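Local coordinates for hypothetical Membrane Spanning Protein (Bacillus cereus, PDB 2FB5) that probably condenses two ATP molecules into the signalling nucleotide cyclic di-AMP as a diadenylate cyclase and is probably required for efficient spore formation, at residues P72-S77 / K141-V146. Residues are numbered along the deposited sequence; the frame is centred on the assembly and turned at random.
Sequences PYTESS and KNNHIV
A type II' beta turn, K141 to H144, joins the antiparallel strands 137-141 and 144-150 and packs its two asparagines against the linker between helices 47-70 and 77-90. The turn is closed by paired backbone bonds, K141 N to H144 O at 3.0 Å and H144 N to K141 O. T74 makes the main direct bond: its OG1, anti to the backbone N, donates to N142 O at 2.7 Å, approaching from above the carbonyl plane, 53° out of it. T74 OG1 in turn accepts from S76 N at 2.8 Å, forming an ST turn, so the buried hydroxyl is used both ways. N142 carries its amide, CG anti to the backbone N, alongside the linker, where OD1 accepts a weak, bent bond from E75 N (3.4 Å, N-H...O angle 131°). Y73 O receives a CA-H...O contact from N142 CA, and a water donates to Y73 O and accepts from N142 N. N143 brings its amide obliquely across the E75 carboxylate, planes 29° apart, with S76 beside it. L118 pairs by backbone with N143 and touches S76. The arrangement is that of a beta-hairpin turn docked on an interhelical linker, here in the DisA-type nucleotide-binding fold.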
# COMPACT_ATOMS: atom_id res chain seq x y z
N PRO A 72 -9.97 -7.61 1.25
CA PRO A 72 -9.16 -7.69 2.46
C PRO A 72 -9.84 -8.36 3.64
O PRO A 72 -9.18 -8.68 4.64
CB PRO A 72 -8.89 -6.21 2.81
CG PRO A 72 -9.23 -5.45 1.59
CD PRO A 72 -10.32 -6.20 0.94
N TYR A 73 -11.16 -8.57 3.54
CA TYR A 73 -11.94 -8.99 4.70
C TYR A 73 -12.64 -10.33 4.56
O TYR A 73 -13.07 -10.92 5.56
CB TYR A 73 -12.95 -7.89 5.07
CG TYR A 73 -12.27 -6.57 5.26
CD1 TYR A 73 -11.48 -6.34 6.38
CD2 TYR A 73 -12.39 -5.56 4.31
CE1 TYR A 73 -10.84 -5.14 6.56
CE2 TYR A 73 -11.75 -4.34 4.47
CZ TYR A 73 -10.98 -4.15 5.60
OH TYR A 73 -10.33 -2.97 5.79
N THR A 74 -12.74 -10.82 3.33
CA THR A 74 -13.31 -12.13 3.11
C THR A 74 -12.67 -12.78 1.89
O THR A 74 -12.22 -12.09 0.98
CB THR A 74 -14.87 -12.08 2.97
OG1 THR A 74 -15.36 -13.38 2.64
CG2 THR A 74 -15.31 -11.08 1.88
N GLU A 75 -12.64 -14.10 1.88
CA GLU A 75 -12.22 -14.83 0.69
C GLU A 75 -13.43 -15.45 0.03
O GLU A 75 -13.30 -16.26 -0.89
CB GLU A 75 -11.21 -15.91 1.08
CG GLU A 75 -9.93 -15.35 1.67
CD GLU A 75 -9.13 -16.39 2.46
OE1 GLU A 75 -9.66 -17.48 2.78
OE2 GLU A 75 -7.96 -16.10 2.78
N SER A 76 -14.62 -15.07 0.50
CA SER A 76 -15.86 -15.66 0.00
C SER A 76 -16.70 -14.76 -0.92
O SER A 76 -17.89 -15.00 -1.08
CB SER A 76 -16.71 -16.15 1.18
OG SER A 76 -16.08 -17.22 1.86
N SER A 77 -16.12 -13.75 -1.54
CA SER A 77 -16.94 -12.81 -2.30
C SER A 77 -17.58 -13.43 -3.54
O SER A 77 -18.65 -13.00 -3.95
CB SER A 77 -16.18 -11.51 -2.64
OG SER A 77 -15.18 -11.78 -3.62
N LYS A 141 -18.39 -13.11 8.73
CA LYS A 141 -17.04 -12.74 9.14
C LYS A 141 -16.11 -13.64 8.35
O LYS A 141 -16.07 -14.84 8.59
CB LYS A 141 -16.84 -12.96 10.64
CG LYS A 141 -15.40 -12.82 11.13
CD LYS A 141 -14.97 -11.36 11.17
CE LYS A 141 -13.64 -11.20 11.89
NZ LYS A 141 -13.36 -9.75 12.10
N ASN A 142 -15.38 -13.05 7.41
CA ASN A 142 -14.47 -13.79 6.53
C ASN A 142 -15.22 -14.90 5.78
O ASN A 142 -16.07 -14.59 4.94
CB ASN A 142 -13.23 -14.28 7.31
CG ASN A 142 -12.07 -14.68 6.39
OD1 ASN A 142 -12.09 -14.42 5.18
ND2 ASN A 142 -11.05 -15.31 6.97
N ASN A 143 -14.94 -16.17 6.10
CA ASN A 143 -15.56 -17.27 5.37
C ASN A 143 -16.61 -18.03 6.21
O ASN A 143 -16.92 -19.19 5.93
CB ASN A 143 -14.49 -18.25 4.82
CG ASN A 143 -13.40 -17.54 4.03
OD1 ASN A 143 -12.20 -17.72 4.30
ND2 ASN A 143 -13.81 -16.72 3.06
N HIS A 144 -17.16 -17.35 7.22
CA HIS A 144 -18.20 -17.95 8.06
C HIS A 144 -19.47 -17.10 8.03
O HIS A 144 -19.40 -15.88 7.95
CB HIS A 144 -17.74 -18.08 9.52
CG HIS A 144 -16.72 -19.15 9.75
ND1 HIS A 144 -17.05 -20.42 10.18
CD2 HIS A 144 -15.37 -19.14 9.62
CE1 HIS A 144 -15.96 -21.15 10.28
NE2 HIS A 144 -14.92 -20.40 9.95
N ILE A 145 -20.61 -17.77 8.11
CA ILE A 145 -21.87 -17.13 8.40
C ILE A 145 -21.97 -17.20 9.91
O ILE A 145 -22.16 -18.27 10.48
CB ILE A 145 -23.05 -17.85 7.68
CG1 ILE A 145 -22.91 -17.67 6.16
CG2 ILE A 145 -24.42 -17.38 8.19
CD1 ILE A 145 -23.80 -18.59 5.33
N VAL A 146 -21.77 -16.06 10.57
CA VAL A 146 -21.78 -16.04 12.03
C VAL A 146 -23.19 -16.34 12.55
O VAL A 146 -23.37 -17.17 13.43
CB VAL A 146 -21.29 -14.67 12.60
CG1 VAL A 146 -21.29 -14.67 14.13
CG2 VAL A 146 -19.90 -14.32 12.07
O HOH W 1 -15.38 -10.46 6.91
O HOH W 2 -8.39 -15.28 5.42